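Local structure of type I site-specific restriction-modification system, R (Restriction) subunit (Vibrio vulnificus, 3H1T) at residues Thr35-Glu40 against His125-Phe130; Phe216-Lys221 against Phe303-Ile308; Arg421-Ala426 against Arg456-Asn461. The protein probably uses ATP hydrolysis to drive DNA translocation as the motor subunit of a type I restriction enzyme, represented here by its N-terminal and helicase-like parts. One frame throughout, in Å; residues are numbered along the deposited sequence.

Contact 1: Thr35-Glu40 against His125-Phe130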
loop_
_atom_site.group_PDB
_atom_site.type_symbol
_atom_site.label_atom_id
_atom_site.label_comp_id
_atom_site.label_asym_id
_atom_site.label_seq_id
_atom_site.Cartn_x
_atom_site.Cartn_y
_atom_site.Cartn_z
ATOM N N THR A 35 10.707 -25.545 21.418
ATOM C CA THR A 35 10.526 -24.455 22.379
ATOM C C THR A 35 11.578 -24.480 23.497
ATOM O O THR A 35 12.129 -23.450 23.871
ATOM C CB THR A 35 9.113 -24.482 23.016
ATOM O OG1 THR A 35 8.130 -24.445 21.973
ATOM C CG2 THR A 35 8.904 -23.251 23.916
ATOM N N PRO A 36 11.863 -25.662 24.060
ATOM C CA PRO A 36 12.877 -25.643 25.114
ATOM C C PRO A 36 14.229 -25.132 24.597
ATOM O O PRO A 36 14.888 -24.323 25.246
ATOM C CB PRO A 36 12.908 -27.092 25.566
ATOM C CG PRO A 36 11.463 -27.466 25.442
ATOM C CD PRO A 36 11.110 -26.927 24.081
ATOM N N LYS A 37 14.633 -25.587 23.418
ATOM C CA LYS A 37 15.915 -25.156 22.853
ATOM C C LYS A 37 15.918 -23.665 22.550
ATOM O O LYS A 37 16.958 -23.009 22.659
ATOM C CB LYS A 37 16.268 -25.967 21.599
ATOM C CG LYS A 37 16.726 -27.387 21.923
ATOM C CD LYS A 37 17.063 -28.191 20.668
ATOM C CE LYS A 37 17.618 -29.568 21.008
ATOM N NZ LYS A 37 18.057 -30.314 19.792
ATOM N N LEU A 38 14.768 -23.115 22.175
ATOM C CA LEU A 38 14.715 -21.679 21.897
ATOM C C LEU A 38 14.905 -20.897 23.209
ATOM O O LEU A 38 15.628 -19.888 23.252
ATOM C CB LEU A 38 13.386 -21.288 21.229
ATOM C CG LEU A 38 13.287 -21.631 19.723
ATOM C CD1 LEU A 38 11.844 -21.503 19.236
ATOM C CD2 LEU A 38 14.202 -20.710 18.903
ATOM N N LYS A 39 14.268 -21.370 24.281
ATOM C CA LYS A 39 14.383 -20.723 25.585
ATOM C C LYS A 39 15.805 -20.875 26.126
ATOM O O LYS A 39 16.379 -19.945 26.689
ATOM C CB LYS A 39 13.367 -21.327 26.554
ATOM C CG LYS A 39 11.963 -20.784 26.375
ATOM C CD LYS A 39 10.942 -21.567 27.185
ATOM C CE LYS A 39 9.528 -21.069 26.915
ATOM N NZ LYS A 39 8.530 -21.954 27.564
ATOM N N GLU A 40 16.373 -22.056 25.960
ATOM C CA GLU A 40 17.734 -22.296 26.404
ATOM C C GLU A 40 18.686 -21.285 25.739
ATOM O O GLU A 40 19.727 -20.941 26.302
ATOM C CB GLU A 40 18.144 -23.723 26.039
ATOM C CG GLU A 40 17.583 -24.793 26.956
ATOM C CD GLU A 40 17.696 -26.181 26.360
ATOM O OE1 GLU A 40 18.673 -26.420 25.624
ATOM O OE2 GLU A 40 16.810 -27.027 26.628
ATOM N N HIS A 125 15.548 -32.439 17.086
ATOM C CA HIS A 125 16.927 -32.771 17.405
ATOM C C HIS A 125 17.928 -32.078 16.512
ATOM O O HIS A 125 19.040 -31.811 16.940
ATOM C CB HIS A 125 17.172 -34.289 17.418
ATOM C CG HIS A 125 16.660 -35.015 16.216
ATOM N ND1 HIS A 125 15.328 -35.328 16.050
ATOM C CD2 HIS A 125 17.315 -35.574 15.167
ATOM C CE1 HIS A 125 15.185 -36.055 14.953
ATOM N NE2 HIS A 125 16.374 -36.220 14.400
ATOM N N GLU A 126 17.538 -31.751 15.288
ATOM C CA GLU A 126 18.461 -31.069 14.385
ATOM C C GLU A 126 18.011 -29.650 14.067
ATOM O O GLU A 126 16.826 -29.332 14.124
ATOM C CB GLU A 126 18.619 -31.849 13.081
ATOM C CG GLU A 126 19.454 -33.088 13.189
ATOM C CD GLU A 126 19.213 -34.030 12.034
ATOM O OE1 GLU A 126 18.044 -34.421 11.822
ATOM O OE2 GLU A 126 20.190 -34.386 11.343
ATOM N N ILE A 127 18.975 -28.803 13.723
ATOM C CA ILE A 127 18.696 -27.417 13.392
ATOM C C ILE A 127 19.469 -27.024 12.146
ATOM O O ILE A 127 20.682 -27.164 12.097
ATOM C CB ILE A 127 19.101 -26.499 14.555
ATOM C CG1 ILE A 127 18.304 -26.885 15.808
ATOM C CG2 ILE A 127 18.847 -25.052 14.185
ATOM C CD1 ILE A 127 18.826 -26.279 17.103
ATOM N N LEU A 128 18.763 -26.550 11.134
ATOM C CA LEU A 128 19.391 -26.138 9.886
ATOM C C LEU A 128 19.221 -24.627 9.730
ATOM O O LEU A 128 18.106 -24.124 9.770
ATOM C CB LEU A 128 18.721 -26.840 8.702
ATOM C CG LEU A 128 19.574 -27.453 7.589
ATOM C CD1 LEU A 128 18.713 -27.435 6.345
ATOM C CD2 LEU A 128 20.874 -26.680 7.366
ATOM N N GLU A 129 20.319 -23.905 9.539
ATOM C CA GLU A 129 20.257 -22.457 9.407
ATOM C C GLU A 129 20.658 -21.926 8.030
ATOM O O GLU A 129 21.609 -22.411 7.425
ATOM C CB GLU A 129 21.164 -21.798 10.453
ATOM C CG GLU A 129 21.272 -20.276 10.341
ATOM C CD GLU A 129 22.407 -19.669 11.164
ATOM O OE1 GLU A 129 23.581 -19.814 10.768
ATOM O OE2 GLU A 129 22.121 -19.041 12.203
ATOM N N PHE A 130 19.907 -20.955 7.523
ATOM C CA PHE A 130 20.292 -20.313 6.288
ATOM C C PHE A 130 20.488 -18.876 6.725
ATOM O O PHE A 130 19.567 -18.225 7.216
ATOM C CB PHE A 130 19.243 -20.342 5.184
ATOM C CG PHE A 130 19.720 -19.656 3.932
ATOM C CD1 PHE A 130 20.523 -20.332 3.012
ATOM C CD2 PHE A 130 19.470 -18.297 3.729
ATOM C CE1 PHE A 130 21.075 -19.660 1.915
ATOM C CE2 PHE A 130 20.023 -17.617 2.636
ATOM C CZ PHE A 130 20.822 -18.296 1.732
HETATM O O HOH W 1 20.655 -29.500 18.327
#
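K37 reaches from helix 26-40 to the two residues that meet it, H125 in the turn and I127 at the start of the strand. Its CA lies 9.4 Å from the CA of H125, and the side chain covers that gap at full stretch: CG stands anti to the carbonyl carbon (chi1 -74°), and every later torsion is extended. On the way, CD of K37 passes CD1 of I127 at 4.4 Å, a loose apolar touch alongside the branch. At its end the ammonium group comes within 3.4 Å of H125 O, measured from K37 NZ, but at an angle too poor for a hydrogen bond. Water closes that gap instead, accepting from K37 NZ at 3.1 Å and donating to H125 O, also at 3.1 Å. NZ makes a direct hydrogen bond to the carbonyl of G124 as well. One charged group thus bridges two successive carbonyls in the turn between antiparallel strands 118-122 and 127-131, tying the helix to a hairpin of the N-terminal domain, which is probably nuclease-like, as in HsdR relatives. L38 turns to the sheet instead, resting on Y78 and L80 of strand 75-81. Strand 127-131 lies antiparallel between 118-122 and 137-140 in the mixed sheet, with I127 paired to L140 through the backbone.

Contact 2: Phe216-Lys221 against Phe303-Ile308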
loop_
_atom_site.group_PDB
_atom_site.type_symbol
_atom_site.label_atom_id
_atom_site.label_comp_id
_atom_site.label_asym_id
_atom_site.label_seq_id
_atom_site.Cartn_x
_atom_site.Cartn_y
_atom_site.Cartn_z
ATOM N N PHE A 216 4.836 8.110 9.708
ATOM C CA PHE A 216 4.759 8.454 11.129
ATOM C C PHE A 216 5.739 7.689 12.018
ATOM O O PHE A 216 6.436 8.294 12.823
ATOM C CB PHE A 216 3.333 8.236 11.652
ATOM C CG PHE A 216 3.213 8.303 13.153
ATOM C CD1 PHE A 216 3.303 9.523 13.813
ATOM C CD2 PHE A 216 3.011 7.137 13.905
ATOM C CE1 PHE A 216 3.197 9.585 15.197
ATOM C CE2 PHE A 216 2.899 7.188 15.293
ATOM C CZ PHE A 216 2.995 8.412 15.940
ATOM N N GLN A 217 5.814 6.371 11.867
ATOM C CA GLN A 217 6.720 5.590 12.712
ATOM C C GLN A 217 8.211 5.829 12.443
ATOM O O GLN A 217 9.035 5.671 13.342
ATOM C CB GLN A 217 6.390 4.093 12.616
ATOM C CG GLN A 217 4.983 3.716 13.112
ATOM C CD GLN A 217 4.834 3.705 14.640
ATOM O OE1 GLN A 217 3.799 3.299 15.165
ATOM N NE2 GLN A 217 5.861 4.148 15.350
ATOM N N ILE A 218 8.568 6.207 11.221
ATOM C CA ILE A 218 9.970 6.488 10.933
ATOM C C ILE A 218 10.310 7.752 11.731
ATOM O O ILE A 218 11.314 7.812 12.445
ATOM C CB ILE A 218 10.196 6.770 9.424
ATOM C CG1 ILE A 218 9.952 5.495 8.595
ATOM C CG2 ILE A 218 11.619 7.263 9.197
ATOM C CD1 ILE A 218 9.951 5.726 7.079
ATOM N N SER A 219 9.440 8.753 11.609
ATOM C CA SER A 219 9.596 10.031 12.300
ATOM C C SER A 219 9.667 9.817 13.804
ATOM O O SER A 219 10.557 10.340 14.470
ATOM C CB SER A 219 8.414 10.950 11.992
ATOM O OG SER A 219 8.151 10.975 10.602
ATOM N N TRP A 220 8.731 9.048 14.342
ATOM C CA TRP A 220 8.728 8.807 15.772
ATOM C C TRP A 220 10.018 8.110 16.215
ATOM O O TRP A 220 10.684 8.564 17.149
ATOM C CB TRP A 220 7.493 7.989 16.166
ATOM C CG TRP A 220 7.354 7.784 17.634
ATOM C CD1 TRP A 220 7.676 6.663 18.336
ATOM C CD2 TRP A 220 6.837 8.720 18.588
ATOM N NE1 TRP A 220 7.388 6.835 19.665
ATOM C CE2 TRP A 220 6.872 8.090 19.849
ATOM C CE3 TRP A 220 6.350 10.031 18.499
ATOM C CZ2 TRP A 220 6.429 8.720 21.019
ATOM C CZ3 TRP A 220 5.908 10.661 19.665
ATOM C CH2 TRP A 220 5.954 10.001 20.908
ATOM N N LYS A 221 10.391 7.030 15.532
ATOM C CA LYS A 221 11.607 6.303 15.884
ATOM C C LYS A 221 12.821 7.230 15.960
ATOM O O LYS A 221 13.497 7.287 16.989
ATOM C CB LYS A 221 11.877 5.163 14.882
ATOM C CG LYS A 221 11.117 3.867 15.176
ATOM C CD LYS A 221 11.407 2.762 14.160
ATOM C CE LYS A 221 12.843 2.245 14.236
ATOM N NZ LYS A 221 13.128 1.446 15.455
ATOM N N PHE A 303 16.231 21.311 8.232
ATOM C CA PHE A 303 15.761 19.936 8.458
ATOM C C PHE A 303 16.820 18.831 8.437
ATOM O O PHE A 303 17.822 18.911 7.721
ATOM C CB PHE A 303 14.699 19.569 7.421
ATOM C CG PHE A 303 13.590 20.565 7.297
ATOM C CD1 PHE A 303 13.701 21.625 6.412
ATOM C CD2 PHE A 303 12.420 20.427 8.036
ATOM C CE1 PHE A 303 12.661 22.540 6.255
ATOM C CE2 PHE A 303 11.371 21.336 7.886
ATOM C CZ PHE A 303 11.496 22.396 6.989
ATOM N N ASP A 304 16.579 17.783 9.218
ATOM C CA ASP A 304 17.488 16.642 9.251
ATOM C C ASP A 304 16.897 15.589 8.311
ATOM O O ASP A 304 17.607 14.742 7.746
ATOM C CB ASP A 304 17.581 16.054 10.664
ATOM C CG ASP A 304 18.064 17.065 11.695
ATOM O OD1 ASP A 304 17.269 17.944 12.094
ATOM O OD2 ASP A 304 19.239 16.973 12.109
ATOM N N LEU A 305 15.582 15.670 8.153
ATOM C CA LEU A 305 14.838 14.732 7.343
ATOM C C LEU A 305 13.591 15.329 6.707
ATOM O O LEU A 305 12.911 16.176 7.291
ATOM C CB LEU A 305 14.412 13.547 8.206
ATOM C CG LEU A 305 13.610 12.463 7.484
ATOM C CD1 LEU A 305 14.531 11.782 6.492
ATOM C CD2 LEU A 305 13.059 11.447 8.488
ATOM N N ILE A 306 13.312 14.861 5.498
ATOM C CA ILE A 306 12.150 15.266 4.738
ATOM C C ILE A 306 11.505 14.005 4.169
ATOM O O ILE A 306 12.190 13.170 3.569
ATOM C CB ILE A 306 12.541 16.157 3.558
ATOM C CG1 ILE A 306 13.214 17.441 4.062
ATOM C CG2 ILE A 306 11.298 16.448 2.704
ATOM C CD1 ILE A 306 12.426 18.698 3.802
ATOM N N ILE A 307 10.197 13.865 4.357
ATOM C CA ILE A 307 9.473 12.704 3.846
ATOM C C ILE A 307 8.392 13.142 2.864
ATOM O O ILE A 307 7.535 13.958 3.199
ATOM C CB ILE A 307 8.853 11.894 5.021
ATOM C CG1 ILE A 307 9.980 11.252 5.841
ATOM C CG2 ILE A 307 7.916 10.798 4.498
ATOM C CD1 ILE A 307 9.552 10.657 7.163
ATOM N N ILE A 308 8.434 12.603 1.649
ATOM C CA ILE A 308 7.466 12.971 0.620
ATOM C C ILE A 308 6.358 11.941 0.441
ATOM O O ILE A 308 6.624 10.763 0.193
ATOM C CB ILE A 308 8.172 13.181 -0.724
ATOM C CG1 ILE A 308 9.294 14.205 -0.537
ATOM C CG2 ILE A 308 7.157 13.620 -1.791
ATOM C CD1 ILE A 308 10.195 14.334 -1.710
#
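Helix 216-221 runs almost antiparallel to strand 305-308, at 171° between their directions and 10.4 Å between the axes, with S219 and L305 closest in backbone (8.6 Å between their CA atoms) and I218 and S219 meeting L305 and I307. At that spacing the interval is filled by side chains. I218 presents its CG2 branch to two strand residues at once, 4.5 Å from CD2 of L305 and 4.5 Å from CD1 of I307, one methyl shared by two alternate residues on the strand face turned to the helix. I307 supplies the second meeting. Its CG1 stands beside the backbone N and its chain then extends (chi2 169°), which carries CD1 out to S219, where CD1 is 3.7 Å from OG. The serine oxygen is not left facing carbon alone: OG also hydrogen-bonds A215 O one turn back in its own helix. This is the architecture of a RecA-like motor domain, in which the helix after the P-loop packs on a parallel sheet; strand 305-308, sitting in that sheet between 238-242 and 333-338, leads directly into a DECH sequence, the Walker B-type motif of helicases of this superfamily. In relatives, the P-loop and the DECH sequence serve ATP binding and hydrolysis. L305 and I307 also lean on I335 and M337 of the next strand, while I306 and I308 point to the other side and touch L239 and L241. I218 has helix 181-195 beside it, through A190.

Contact 3: Arg421-Ala426 against Arg456-Asn461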
loop_
_atom_site.group_PDB
_atom_site.type_symbol
_atom_site.label_atom_id
_atom_site.label_comp_id
_atom_site.label_asym_id
_atom_site.label_seq_id
_atom_site.Cartn_x
_atom_site.Cartn_y
_atom_site.Cartn_z
ATOM N N ARG A 421 -20.266 8.774 -27.423
ATOM C CA ARG A 421 -20.967 7.581 -26.956
ATOM C C ARG A 421 -21.445 7.637 -25.514
ATOM O O ARG A 421 -21.849 6.617 -24.944
ATOM C CB ARG A 421 -20.071 6.368 -27.139
ATOM C CG ARG A 421 -19.696 6.140 -28.585
ATOM C CD ARG A 421 -18.737 4.982 -28.745
ATOM N NE ARG A 421 -18.468 4.749 -30.155
ATOM C CZ ARG A 421 -17.285 4.392 -30.642
ATOM N NH1 ARG A 421 -16.247 4.224 -29.827
ATOM N NH2 ARG A 421 -17.141 4.206 -31.946
ATOM N N THR A 422 -21.418 8.828 -24.937
ATOM C CA THR A 422 -21.836 9.011 -23.562
ATOM C C THR A 422 -23.142 8.323 -23.218
ATOM O O THR A 422 -23.266 7.739 -22.156
ATOM C CB THR A 422 -21.961 10.504 -23.217
ATOM O OG1 THR A 422 -20.664 11.114 -23.281
ATOM C CG2 THR A 422 -22.551 10.677 -21.820
ATOM N N ASP A 423 -24.123 8.380 -24.109
ATOM C CA ASP A 423 -25.400 7.751 -23.818
ATOM C C ASP A 423 -25.368 6.238 -23.904
ATOM O O ASP A 423 -26.148 5.564 -23.231
ATOM C CB ASP A 423 -26.482 8.300 -24.734
ATOM C CG ASP A 423 -27.246 9.436 -24.101
ATOM O OD1 ASP A 423 -27.767 9.237 -22.989
ATOM O OD2 ASP A 423 -27.331 10.524 -24.712
ATOM N N ALA A 424 -24.485 5.686 -24.730
ATOM C CA ALA A 424 -24.399 4.228 -24.833
ATOM C C ALA A 424 -23.852 3.668 -23.527
ATOM O O ALA A 424 -24.365 2.697 -22.973
ATOM C CB ALA A 424 -23.487 3.830 -25.985
ATOM N N PHE A 425 -22.780 4.299 -23.063
ATOM C CA PHE A 425 -22.109 3.911 -21.837
ATOM C C PHE A 425 -23.049 4.030 -20.658
ATOM O O PHE A 425 -23.116 3.140 -19.807
ATOM C CB PHE A 425 -20.892 4.796 -21.605
ATOM C CG PHE A 425 -19.897 4.751 -22.719
ATOM C CD1 PHE A 425 -19.926 3.734 -23.669
ATOM C CD2 PHE A 425 -18.935 5.730 -22.834
ATOM C CE1 PHE A 425 -19.004 3.710 -24.720
ATOM C CE2 PHE A 425 -18.011 5.709 -23.887
ATOM C CZ PHE A 425 -18.049 4.706 -24.825
ATOM N N ALA A 426 -23.790 5.133 -20.613
ATOM C CA ALA A 426 -24.733 5.347 -19.520
ATOM C C ALA A 426 -25.822 4.296 -19.528
ATOM O O ALA A 426 -26.239 3.826 -18.476
ATOM C CB ALA A 426 -25.355 6.729 -19.605
ATOM N N ARG A 456 -23.398 12.670 -16.018
ATOM C CA ARG A 456 -24.243 12.780 -14.837
ATOM C C ARG A 456 -25.715 12.932 -15.205
ATOM O O ARG A 456 -26.561 12.232 -14.658
ATOM C CB ARG A 456 -23.830 13.979 -13.971
ATOM C CG ARG A 456 -24.812 14.268 -12.833
ATOM C CD ARG A 456 -24.602 15.647 -12.202
ATOM N NE ARG A 456 -24.944 16.738 -13.109
ATOM C CZ ARG A 456 -26.184 17.147 -13.368
ATOM N NH1 ARG A 456 -27.225 16.558 -12.788
ATOM N NH2 ARG A 456 -26.385 18.147 -14.221
ATOM N N ARG A 457 -26.006 13.844 -16.134
ATOM C CA ARG A 457 -27.380 14.098 -16.563
ATOM C C ARG A 457 -27.998 12.874 -17.203
ATOM O O ARG A 457 -29.142 12.524 -16.909
ATOM C CB ARG A 457 -27.436 15.257 -17.556
ATOM C CG ARG A 457 -28.849 15.578 -18.052
ATOM C CD ARG A 457 -28.889 16.800 -18.969
ATOM N NE ARG A 457 -28.215 17.948 -18.369
ATOM C CZ ARG A 457 -26.971 18.316 -18.667
ATOM N NH1 ARG A 457 -26.274 17.628 -19.560
ATOM N NH2 ARG A 457 -26.419 19.360 -18.069
ATOM N N ALA A 458 -27.243 12.223 -18.083
ATOM C CA ALA A 458 -27.749 11.031 -18.747
ATOM C C ALA A 458 -28.087 9.952 -17.731
ATOM O O ALA A 458 -29.195 9.431 -17.697
ATOM C CB ALA A 458 -26.725 10.509 -19.725
ATOM N N LEU A 459 -27.104 9.618 -16.908
ATOM C CA LEU A 459 -27.251 8.586 -15.889
ATOM C C LEU A 459 -28.439 8.917 -14.969
ATOM O O LEU A 459 -29.184 8.024 -14.554
ATOM C CB LEU A 459 -25.938 8.498 -15.094
ATOM C CG LEU A 459 -24.972 7.289 -15.112
ATOM C CD1 LEU A 459 -24.988 6.546 -16.434
ATOM C CD2 LEU A 459 -23.572 7.803 -14.798
ATOM N N ASN A 460 -28.615 10.203 -14.656
ATOM C CA ASN A 460 -29.715 10.647 -13.789
ATOM C C ASN A 460 -31.058 10.316 -14.404
ATOM O O ASN A 460 -31.910 9.709 -13.763
ATOM C CB ASN A 460 -29.648 12.155 -13.546
ATOM C CG ASN A 460 -30.889 12.690 -12.828
ATOM O OD1 ASN A 460 -31.958 12.828 -13.421
ATOM N ND2 ASN A 460 -30.749 12.982 -11.544
ATOM N N ASN A 461 -31.244 10.718 -15.653
ATOM C CA ASN A 461 -32.494 10.456 -16.339
ATOM C C ASN A 461 -32.753 8.976 -16.588
ATOM O O ASN A 461 -33.903 8.558 -16.647
ATOM C CB ASN A 461 -32.543 11.223 -17.657
ATOM C CG ASN A 461 -32.502 12.717 -17.453
ATOM O OD1 ASN A 461 -32.766 13.211 -16.356
ATOM N ND2 ASN A 461 -32.181 13.447 -18.509
#
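R421 O is held by two backbone N-H groups at the start of the helix that brings D423 and A426 against A458: F425 N at 3.1 Å and, weakly, A424 N. R421 occupies the N-cap position, and its carbonyl oxygen also lies over one face of the F425 ring, 3.5 Å above the plane and offset toward the rim. From this first turn the helix runs past helix 456-461 at a signed crossing angle of -42°, with 9.3 Å between axes. The closest backbone approaches are A426 to L459, 5.5 Å between CA atoms, and D423 to A458. Both helices bring small residues to this point. CB of A426 lies 4.0 Å from CB of A458, methyl against methyl, and this is the heart of the interface. L459 lies on the buried side near A426, but the exact position of its side chain is doubtful. It also touches V474 and I502, so helix 449-462 packs on strands 474-476 and 502-505 in the sheet of the second RecA-like domain. At the exposed margin D423 turns one carboxylate oxygen, OD1, to CB of A458 at 3.7 Å. The arginines of the partner helix look elsewhere: R456 and R457 both form salt bridges with D453. F425, whose ring leads away from the partner helix, stacks on Y557. The join between the two helices is therefore mainly apolar, alanine methyl on alanine methyl, with the D423 carboxylate at its exposed margin. D423, in the first turn, sits where the helix dipole would be expected to favour its ionised form.

Read from the N terminus, the three contacts come in series, none nesting within or crossing another. Contact 1 closes a span of 84 residues that carries most of the first mixed sheet, fastening helix 26-40 to the turn before strand 127-131. Contact 2 closes 81 residues in the first helicase-like domain, joining the helix after the P-loop to a strand of the parallel sheet. Contact 3 closes only 29 residues in the second helicase-like domain, bringing together helices 422-436 and 449-462, which strand 441-446 separates in sequence. Nearest atoms are about 22 Å apart between contacts 1 and 2, and about 33 Å between contacts 2 and 3; each lies in its own part of the fold.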